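Local coordinates for hypothetical protein BP2299 (Bordetella pertussis Tohama I, PDB 2FQP) that is of unknown function but folds as a cupin, a double-stranded beta-helix, and binds a zinc ion inside its barrel, at residues W23-G28 with H77-P82; H34-D39 with E73-N78; M45-L50 with L63-S68. All blocks are in the same frame, centred on the assembly; numbering follows the deposited sequence.

Contact 1 of 3, residues W23-G28 with H77-P82. With ZN (zinc ion), chain E.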
loop_
_atom_site.group_PDB
_atom_site.type_symbol
_atom_site.label_atom_id
_atom_site.label_comp_id
_atom_site.label_asym_id
_atom_site.label_seq_id
_atom_site.Cartn_x
_atom_site.Cartn_y
_atom_site.Cartn_z
ATOM N N TRP A 23 -7.050 4.334 -6.018
ATOM C CA TRP A 23 -7.455 4.534 -7.410
ATOM C C TRP A 23 -8.177 3.291 -7.891
ATOM O O TRP A 23 -7.623 2.189 -7.870
ATOM C CB TRP A 23 -6.237 4.824 -8.305
ATOM C CG TRP A 23 -5.730 6.215 -8.172
ATOM C CD1 TRP A 23 -4.742 6.655 -7.346
ATOM C CD2 TRP A 23 -6.207 7.363 -8.872
ATOM N NE1 TRP A 23 -4.568 8.005 -7.482
ATOM C CE2 TRP A 23 -5.439 8.469 -8.426
ATOM C CE3 TRP A 23 -7.219 7.570 -9.830
ATOM C CZ2 TRP A 23 -5.660 9.785 -8.893
ATOM C CZ3 TRP A 23 -7.426 8.863 -10.323
ATOM C CH2 TRP A 23 -6.634 9.962 -9.849
ATOM N N ARG A 24 -9.451 3.442 -8.262
ATOM C CA ARG A 24 -10.246 2.305 -8.722
ATOM C C ARG A 24 -10.588 2.450 -10.201
ATOM O O ARG A 24 -11.275 3.393 -10.613
ATOM C CB ARG A 24 -11.528 2.103 -7.863
ATOM C CG ARG A 24 -11.271 1.712 -6.419
ATOM C CD ARG A 24 -12.579 1.672 -5.569
ATOM N NE ARG A 24 -13.422 0.565 -5.986
ATOM C CZ ARG A 24 -14.438 0.068 -5.270
ATOM N NH1 ARG A 24 -14.749 0.567 -4.074
ATOM N NH2 ARG A 24 -15.149 -0.961 -5.748
ATOM N N PHE A 25 -10.112 1.501 -11.008
ATOM C CA PHE A 25 -10.287 1.544 -12.447
ATOM C C PHE A 25 -11.415 0.667 -12.888
ATOM O O PHE A 25 -11.355 -0.515 -12.687
ATOM C CB PHE A 25 -9.014 1.038 -13.154
ATOM C CG PHE A 25 -7.836 1.949 -13.034
ATOM C CD1 PHE A 25 -7.141 2.082 -11.812
ATOM C CD2 PHE A 25 -7.346 2.624 -14.145
ATOM C CE1 PHE A 25 -6.065 2.895 -11.700
ATOM C CE2 PHE A 25 -6.224 3.497 -14.006
ATOM C CZ PHE A 25 -5.616 3.627 -12.782
ATOM N N PRO A 26 -12.454 1.239 -13.527
ATOM C CA PRO A 26 -13.418 0.365 -14.195
ATOM C C PRO A 26 -12.695 -0.450 -15.239
ATOM O O PRO A 26 -11.577 -0.071 -15.670
ATOM C CB PRO A 26 -14.359 1.349 -14.916
ATOM C CG PRO A 26 -14.271 2.577 -14.176
ATOM C CD PRO A 26 -12.801 2.654 -13.702
ATOM N N PRO A 27 -13.290 -1.571 -15.664
ATOM C CA PRO A 27 -12.788 -2.225 -16.876
ATOM C C PRO A 27 -12.593 -1.233 -18.056
ATOM O O PRO A 27 -13.503 -0.455 -18.392
ATOM C CB PRO A 27 -13.918 -3.198 -17.219
ATOM C CG PRO A 27 -14.488 -3.548 -15.899
ATOM C CD PRO A 27 -14.482 -2.268 -15.124
ATOM N N GLY A 28 -11.408 -1.230 -18.650
ATOM C CA GLY A 28 -11.119 -0.336 -19.752
ATOM C C GLY A 28 -10.812 1.090 -19.327
ATOM O O GLY A 28 -10.594 1.943 -20.169
ATOM N N HIS A 77 2.311 10.566 -17.510
ATOM C CA HIS A 77 1.694 9.449 -18.201
ATOM C C HIS A 77 0.172 9.406 -18.091
ATOM O O HIS A 77 -0.428 10.178 -17.361
ATOM C CB HIS A 77 2.257 8.123 -17.659
ATOM C CG HIS A 77 1.981 7.878 -16.207
ATOM N ND1 HIS A 77 2.534 6.804 -15.538
ATOM C CD2 HIS A 77 1.241 8.547 -15.295
ATOM C CE1 HIS A 77 2.121 6.803 -14.286
ATOM N NE2 HIS A 77 1.345 7.854 -14.100
ATOM N N ASN A 78 -0.407 8.482 -18.857
ATOM C CA ASN A 78 -1.775 8.084 -18.782
ATOM C C ASN A 78 -1.736 6.599 -18.415
ATOM O O ASN A 78 -0.937 5.845 -18.939
ATOM C CB ASN A 78 -2.534 8.294 -20.088
ATOM C CG ASN A 78 -4.000 7.807 -19.997
ATOM O OD1 ASN A 78 -4.642 8.011 -18.986
ATOM N ND2 ASN A 78 -4.492 7.127 -21.057
ATOM N N VAL A 79 -2.588 6.181 -17.494
ATOM C CA VAL A 79 -2.581 4.807 -17.071
ATOM C C VAL A 79 -3.939 4.205 -17.361
ATOM O O VAL A 79 -4.921 4.772 -16.982
ATOM C CB VAL A 79 -2.366 4.704 -15.544
ATOM C CG1 VAL A 79 -2.428 3.267 -15.069
ATOM C CG2 VAL A 79 -1.028 5.288 -15.171
ATOM N N ILE A 80 -3.942 3.035 -17.963
ATOM C CA ILE A 80 -5.132 2.383 -18.455
ATOM C C ILE A 80 -5.229 0.979 -17.876
ATOM O O ILE A 80 -4.236 0.251 -17.791
ATOM C CB ILE A 80 -5.122 2.284 -20.013
ATOM C CG1 ILE A 80 -5.249 3.664 -20.661
ATOM C CG2 ILE A 80 -6.258 1.404 -20.548
ATOM C CD1 ILE A 80 -4.817 3.660 -22.126
ATOM N N ASN A 81 -6.440 0.580 -17.500
ATOM C CA ASN A 81 -6.755 -0.783 -17.102
ATOM C C ASN A 81 -7.309 -1.540 -18.330
ATOM O O ASN A 81 -8.470 -1.341 -18.690
ATOM C CB ASN A 81 -7.832 -0.773 -16.021
ATOM C CG ASN A 81 -8.297 -2.143 -15.653
ATOM O OD1 ASN A 81 -7.604 -3.146 -15.890
ATOM N ND2 ASN A 81 -9.487 -2.215 -15.041
ATOM N N PRO A 82 -6.496 -2.403 -18.944
ATOM C CA PRO A 82 -6.932 -3.045 -20.188
ATOM C C PRO A 82 -7.804 -4.292 -19.966
ATOM O O PRO A 82 -8.194 -4.957 -20.936
ATOM C CB PRO A 82 -5.614 -3.454 -20.813
ATOM C CG PRO A 82 -4.755 -3.827 -19.639
ATOM C CD PRO A 82 -5.122 -2.827 -18.559
HETATM ZN ZN ZN E . 0.152 8.333 -12.207
HETATM O O HOH W 1 -1.524 8.368 -10.501
HETATM O O HOH W 2 -1.643 6.990 -12.537
HETATM O O HOH W 3 0.429 6.635 -11.120
#

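Contact 2 of 3, residues H34-D39 with E73-N78. With ZN (zinc ion), chain E.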
loop_
_atom_site.group_PDB
_atom_site.type_symbol
_atom_site.label_atom_id
_atom_site.label_comp_id
_atom_site.label_asym_id
_atom_site.label_seq_id
_atom_site.Cartn_x
_atom_site.Cartn_y
_atom_site.Cartn_z
ATOM N N HIS A 34 -1.504 12.966 -16.615
ATOM C CA HIS A 34 -1.174 13.717 -15.417
ATOM C C HIS A 34 0.348 13.716 -15.197
ATOM O O HIS A 34 1.080 12.884 -15.760
ATOM C CB HIS A 34 -1.915 13.139 -14.201
ATOM C CG HIS A 34 -1.602 11.707 -13.914
ATOM N ND1 HIS A 34 -2.145 10.685 -14.663
ATOM C CD2 HIS A 34 -0.815 11.117 -12.977
ATOM C CE1 HIS A 34 -1.722 9.521 -14.183
ATOM N NE2 HIS A 34 -0.929 9.754 -13.154
ATOM N N ARG A 35 0.812 14.637 -14.362
ATOM C CA ARG A 35 2.212 14.720 -13.987
ATOM C C ARG A 35 2.301 14.459 -12.481
ATOM O O ARG A 35 1.591 15.100 -11.726
ATOM C CB ARG A 35 2.783 16.108 -14.259
ATOM C CG ARG A 35 4.248 16.252 -13.845
ATOM C CD ARG A 35 4.830 17.636 -14.165
ATOM N NE ARG A 35 6.292 17.608 -14.138
ATOM C CZ ARG A 35 7.040 17.572 -13.037
ATOM N NH1 ARG A 35 6.478 17.560 -11.834
ATOM N NH2 ARG A 35 8.374 17.548 -13.145
ATOM N N HIS A 36 3.199 13.586 -12.058
ATOM C CA HIS A 36 3.395 13.347 -10.632
ATOM C C HIS A 36 4.285 14.406 -10.054
ATOM O O HIS A 36 5.438 14.504 -10.445
ATOM C CB HIS A 36 4.005 11.991 -10.405
ATOM C CG HIS A 36 3.004 10.913 -10.532
ATOM N ND1 HIS A 36 2.211 10.521 -9.475
ATOM C CD2 HIS A 36 2.578 10.219 -11.614
ATOM C CE1 HIS A 36 1.356 9.608 -9.903
ATOM N NE2 HIS A 36 1.566 9.404 -11.196
ATOM N N SER A 37 3.744 15.151 -9.086
ATOM C CA SER A 37 4.479 16.262 -8.442
ATOM C C SER A 37 5.299 15.828 -7.218
ATOM O O SER A 37 6.122 16.606 -6.687
ATOM C CB SER A 37 3.484 17.366 -8.047
ATOM O OG SER A 37 2.650 16.917 -7.011
HETATM N N MSE A 38 5.156 14.557 -6.842
HETATM C CA MSE A 38 5.870 13.977 -5.701
HETATM C C MSE A 38 6.387 12.595 -5.964
HETATM O O MSE A 38 5.779 11.843 -6.728
HETATM C CB MSE A 38 4.903 13.917 -4.527
HETATM C CG MSE A 38 4.622 15.264 -3.952
HETATM SE SE MSE A 38 3.167 15.087 -2.645
HETATM C CE MSE A 38 1.677 15.425 -3.824
ATOM N N ASP A 39 7.496 12.218 -5.326
ATOM C CA ASP A 39 7.852 10.772 -5.296
ATOM C C ASP A 39 6.643 10.014 -4.740
ATOM O O ASP A 39 5.906 10.506 -3.862
ATOM C CB ASP A 39 9.075 10.484 -4.429
ATOM C CG ASP A 39 10.351 11.151 -4.929
ATOM O OD1 ASP A 39 10.458 11.498 -6.119
ATOM O OD2 ASP A 39 11.284 11.295 -4.102
ATOM N N GLU A 73 9.279 11.717 -8.506
ATOM C CA GLU A 73 8.673 12.962 -8.965
ATOM C C GLU A 73 9.011 13.167 -10.454
ATOM O O GLU A 73 10.181 12.972 -10.863
ATOM C CB GLU A 73 9.221 14.136 -8.150
ATOM C CG GLU A 73 8.722 15.522 -8.541
ATOM C CD GLU A 73 9.259 16.585 -7.598
ATOM O OE1 GLU A 73 9.750 16.216 -6.508
ATOM O OE2 GLU A 73 9.182 17.786 -7.947
ATOM N N GLY A 74 7.998 13.549 -11.246
ATOM C CA GLY A 74 8.198 13.981 -12.624
ATOM C C GLY A 74 7.622 13.043 -13.669
ATOM O O GLY A 74 7.549 13.391 -14.829
ATOM N N VAL A 75 7.176 11.861 -13.254
ATOM C CA VAL A 75 6.501 10.944 -14.166
ATOM C C VAL A 75 5.330 11.640 -14.832
ATOM O O VAL A 75 4.534 12.289 -14.174
ATOM C CB VAL A 75 6.021 9.668 -13.402
ATOM C CG1 VAL A 75 5.123 8.831 -14.259
ATOM C CG2 VAL A 75 7.245 8.880 -12.933
ATOM N N GLU A 76 5.259 11.523 -16.144
ATOM C CA GLU A 76 4.120 12.035 -16.942
ATOM C C GLU A 76 3.589 10.871 -17.703
ATOM O O GLU A 76 4.327 10.218 -18.432
ATOM C CB GLU A 76 4.539 13.131 -17.913
ATOM C CG GLU A 76 5.033 14.395 -17.244
ATOM C CD GLU A 76 4.742 15.672 -18.065
ATOM O OE1 GLU A 76 3.947 15.647 -19.059
ATOM O OE2 GLU A 76 5.322 16.708 -17.689
ATOM N N HIS A 77 2.311 10.566 -17.510
ATOM C CA HIS A 77 1.694 9.449 -18.201
ATOM C C HIS A 77 0.172 9.406 -18.091
ATOM O O HIS A 77 -0.428 10.178 -17.361
ATOM C CB HIS A 77 2.257 8.123 -17.659
ATOM C CG HIS A 77 1.981 7.878 -16.207
ATOM N ND1 HIS A 77 2.534 6.804 -15.538
ATOM C CD2 HIS A 77 1.241 8.547 -15.295
ATOM C CE1 HIS A 77 2.121 6.803 -14.286
ATOM N NE2 HIS A 77 1.345 7.854 -14.100
ATOM N N ASN A 78 -0.407 8.482 -18.857
ATOM C CA ASN A 78 -1.775 8.084 -18.782
ATOM C C ASN A 78 -1.736 6.599 -18.415
ATOM O O ASN A 78 -0.937 5.845 -18.939
ATOM C CB ASN A 78 -2.534 8.294 -20.088
ATOM C CG ASN A 78 -4.000 7.807 -19.997
ATOM O OD1 ASN A 78 -4.642 8.011 -18.986
ATOM N ND2 ASN A 78 -4.492 7.127 -21.057
HETATM ZN ZN ZN E . 0.152 8.333 -12.207
HETATM O O HOH W 4 8.654 18.804 -10.159
HETATM O O HOH W 1 -1.524 8.368 -10.501
HETATM O O HOH W 2 -1.643 6.990 -12.537
HETATM O O HOH W 3 0.429 6.635 -11.120
#

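Contact 3 of 3, residues M45-L50 with L63-S68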
loop_
_atom_site.group_PDB
_atom_site.type_symbol
_atom_site.label_atom_id
_atom_site.label_comp_id
_atom_site.label_asym_id
_atom_site.label_seq_id
_atom_site.Cartn_x
_atom_site.Cartn_y
_atom_site.Cartn_z
HETATM N N MSE A 45 -3.550 -3.515 -5.326
HETATM C CA MSE A 45 -4.560 -4.285 -4.587
HETATM C C MSE A 45 -5.142 -5.396 -5.457
HETATM O O MSE A 45 -5.935 -6.201 -4.994
HETATM C CB MSE A 45 -5.667 -3.365 -4.088
HETATM C CG MSE A 45 -5.280 -2.264 -3.151
HETATM SE SE MSE A 45 -4.221 -2.846 -1.596
HETATM C CE MSE A 45 -5.463 -4.117 -1.027
ATOM N N THR A 46 -4.750 -5.406 -6.729
ATOM C CA THR A 46 -5.213 -6.301 -7.753
ATOM C C THR A 46 -3.985 -6.822 -8.461
ATOM O O THR A 46 -3.028 -6.093 -8.684
ATOM C CB THR A 46 -6.045 -5.562 -8.803
ATOM O OG1 THR A 46 -7.099 -4.827 -8.164
ATOM C CG2 THR A 46 -6.589 -6.535 -9.822
ATOM N N THR A 47 -3.994 -8.096 -8.810
ATOM C CA THR A 47 -2.926 -8.628 -9.671
ATOM C C THR A 47 -3.417 -8.539 -11.095
ATOM O O THR A 47 -4.515 -9.051 -11.426
ATOM C CB THR A 47 -2.607 -10.062 -9.301
ATOM O OG1 THR A 47 -2.098 -10.078 -7.961
ATOM C CG2 THR A 47 -1.592 -10.694 -10.280
ATOM N N GLY A 48 -2.647 -7.895 -11.948
ATOM C CA GLY A 48 -3.069 -7.735 -13.333
ATOM C C GLY A 48 -2.226 -6.748 -14.087
ATOM O O GLY A 48 -1.424 -6.040 -13.464
ATOM N N PRO A 49 -2.406 -6.689 -15.418
ATOM C CA PRO A 49 -1.657 -5.746 -16.260
ATOM C C PRO A 49 -2.212 -4.309 -16.145
ATOM O O PRO A 49 -3.426 -4.100 -15.932
ATOM C CB PRO A 49 -1.884 -6.306 -17.676
ATOM C CG PRO A 49 -3.249 -6.892 -17.616
ATOM C CD PRO A 49 -3.315 -7.527 -16.215
ATOM N N LEU A 50 -1.324 -3.329 -16.273
ATOM C CA LEU A 50 -1.711 -1.967 -16.540
ATOM C C LEU A 50 -1.019 -1.567 -17.819
ATOM O O LEU A 50 0.062 -2.085 -18.122
ATOM C CB LEU A 50 -1.291 -1.018 -15.416
ATOM C CG LEU A 50 -2.144 -1.054 -14.137
ATOM C CD1 LEU A 50 -1.653 0.030 -13.251
ATOM C CD2 LEU A 50 -3.621 -0.941 -14.373
ATOM N N LEU A 63 1.407 -6.042 -12.690
ATOM C CA LEU A 63 1.398 -5.739 -11.280
ATOM C C LEU A 63 0.947 -6.963 -10.460
ATOM O O LEU A 63 0.117 -7.756 -10.912
ATOM C CB LEU A 63 0.481 -4.558 -11.018
ATOM C CG LEU A 63 1.098 -3.178 -11.160
ATOM C CD1 LEU A 63 1.615 -2.956 -12.575
ATOM C CD2 LEU A 63 0.093 -2.111 -10.766
ATOM N N THR A 64 1.471 -7.082 -9.248
ATOM C CA THR A 64 1.078 -8.154 -8.339
ATOM C C THR A 64 0.512 -7.523 -7.094
ATOM O O THR A 64 1.148 -6.630 -6.497
ATOM C CB THR A 64 2.275 -9.013 -7.965
ATOM O OG1 THR A 64 2.807 -9.559 -9.162
ATOM C CG2 THR A 64 1.894 -10.136 -7.050
ATOM N N ARG A 65 -0.667 -8.000 -6.671
ATOM C CA ARG A 65 -1.243 -7.495 -5.446
ATOM C C ARG A 65 -0.216 -7.583 -4.307
ATOM O O ARG A 65 0.439 -8.617 -4.105
ATOM C CB ARG A 65 -2.571 -8.195 -5.069
ATOM C CG ARG A 65 -2.444 -9.616 -4.692
ATOM C CD ARG A 65 -3.826 -10.281 -4.555
ATOM N NE ARG A 65 -3.692 -11.659 -4.075
ATOM C CZ ARG A 65 -4.671 -12.365 -3.515
ATOM N NH1 ARG A 65 -5.892 -11.835 -3.362
ATOM N NH2 ARG A 65 -4.437 -13.613 -3.100
ATOM N N GLY A 66 -0.064 -6.471 -3.599
ATOM C CA GLY A 66 0.779 -6.402 -2.424
ATOM C C GLY A 66 2.255 -6.264 -2.678
ATOM O O GLY A 66 3.010 -6.321 -1.734
ATOM N N VAL A 67 2.661 -6.160 -3.943
ATOM C CA VAL A 67 4.063 -6.008 -4.323
ATOM C C VAL A 67 4.245 -4.560 -4.737
ATOM O O VAL A 67 3.885 -4.145 -5.854
ATOM C CB VAL A 67 4.481 -6.952 -5.464
ATOM C CG1 VAL A 67 5.934 -6.719 -5.836
ATOM C CG2 VAL A 67 4.240 -8.378 -5.061
ATOM N N SER A 68 4.792 -3.781 -3.816
ATOM C CA SER A 68 4.902 -2.350 -4.009
ATOM C C SER A 68 6.090 -1.970 -4.884
ATOM O O SER A 68 7.029 -2.735 -5.102
ATOM C CB SER A 68 5.015 -1.628 -2.667
ATOM O OG SER A 68 6.288 -1.813 -2.093
#

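Contact 1 of 3, residues W23-G28 with H77-P82
Asn81 turns one amide nitrogen toward two successive carbonyls of the Phe25-Pro26 corner, where the prolines that follow Phe25 have no N-H to offer. Asn81 ND2 gives a hydrogen bond to Pro26 O at 3.1 Å, approaching from above the carbonyl plane, and a weak one to Phe25 O at 3.5 Å. Its stronger partner is Thr85 O, while Asn81 OD1 accepts from Ser83 N, so both ends of the amide are used and its rotation is fixed. CG anti to the backbone N (chi1 175°) carries the Asn81 amide toward the Phe25-Pro26 carbonyls; Asn81 CB lies 3.6 Å from Phe25 CB. The Phe25 ring stands nearly perpendicular to the amide and presents CE2, at its edge, to Val79 O at 3.5 Å; CZ meets Val79 CG1 at 3.9 Å. Branched Val79 serves two neighbours, because its other methyl, CG2, sits over the centre of the ring of His77, a zinc ligand. A buried aromatic thus fills the space between strands 18-25 and 76-80, one from each sheet of the barrel. His77 and Asn81 keep the HxxxN spacing that closes the second conserved sequence motif of cupins.

Contact 2 of 3, residues H34-D39 with E73-N78
His34 and His77 face each other as an antiparallel hydrogen-bonded pair, and Arg35 and Glu76 follow as a non-hydrogen-bonded pair with CA atoms 4.4 Å apart. This short ladder joins the two conserved cupin motifs, the HxH of His34 and His36 and the PxGxxH of Pro72, Gly74 and His77. Beyond it the strands give way to loop, but the backbones stay linked: His36 N binds Val75 O at 2.8 Å, and Gly74 N returns a bond to His36 O. Gly74 has backbone angles at which a CB would jam against the preceding carbonyl, so glycine suits the place.

Three imidazoles converge on the zinc ion, each through NE2: His34 and His36 at 2.0 Å, His77 at 2.3 Å. Three waters complete six ligands. His34 carries its CG between the backbone N and the carbonyl carbon (chi1 60°), and its ND1 is held by Gly32 O, which fixes the turn of the ring. The His77 ring lies obliquely to both others, at 61° to His34 and 80° to His36. Val75 CG1 covers one face of His77, 3.5 Å above its centre, an apolar backing that leaves the ring edge for the metal; Tyr40 stacks on His36.

On the sheet face of Arg35 and Glu76, the long arginine lays its guanidinium over Gly74 CA, NH2 approaching to 3.6 Å. Its salt bridge from NE to Glu76 OE2 is long, and Glu76 OE1 takes a hydrogen bond from Trp33 NE1. At the far end Asp39 OD1 receives Glu73 N on its anti lone pair, at 2.7 Å and almost straight.

Contact 3 of 3, residues M45-L50 with L63-S68
Gly48 and Leu63 exchange two backbone hydrogen bonds, Gly48 N to Leu63 O at 3.0 Å and Leu63 N to Gly48 O at 2.9 Å, as an antiparallel pair at the open end of the hairpin of strands 48-54 and 57-63. Leu63 O also meets Thr47 CA, a CA-H...O contact at 3.4 Å.

Next to this pair, where the backbones part, a side chain takes over: Thr47 precedes Gly48, and Arg65 lies two residues after Leu63. Thr47 has its hydroxyl beside its own backbone N (chi1 -64°), and from there OG1 accepts Arg65 N at 2.8 Å in a nearly straight bond of 172°. Threonine suits the place because its hydroxyl supplies an acceptor for an N-H that has left the strand pairing. Arg65 CG passes the same oxygen at 3.3 Å. Arg65 is also the second residue of a type II turn, closed by Val67 N on Thr64 O at 3.0 Å; Gly66, third in the turn, adopts the positive phi that glycine tolerates readily.

Some groups look to other partners. Thr46 OG1 accepts Val88 N, whereas Thr46 O is buried without any partner in the model. Met45 O is bound by Arg65 NH2 of the second subunit, and Gly66 O by Gln12 NE2 of that subunit. On the apolar side Leu63 CD2 touches Leu50 CD1 at 3.7 Å, and both leucines lean on Phe87, as suits hydrocarbon side chains facing the barrel interior.

The chemistry is thus divided: leucines face inward, one backbone pair and a threonine hydroxyl tie the turn to strand 48-54 and the residues before it, and the carbonyls of Met45 and Gly66 bind the second subunit, so the turn is part of the dimer interface.

How the contacts relate
Contacts 1 and 2 share His77 and Asn78 on strand 76-80, and their centres lie 16 Å apart: the strand leaves the zinc site of contact 2 and ends at the corner of contact 1. Val75, just before the strand, and Val79, on it, cover opposite faces of the His77 ring. Contact 3 sits on the neighbouring strand 48-54, its centre 13 Å from contact 1 and 19 Å from contact 2. It touches contact 1 where Val79 CG1 meets Leu50 CD1 at 3.8 Å, but does not touch contact 2. The Leu50 side chain is about 9 Å from zinc; an acetate near His77, Val79 and Leu50, probably from the crystallisation liquor, is consistent with a pocket beside the metal.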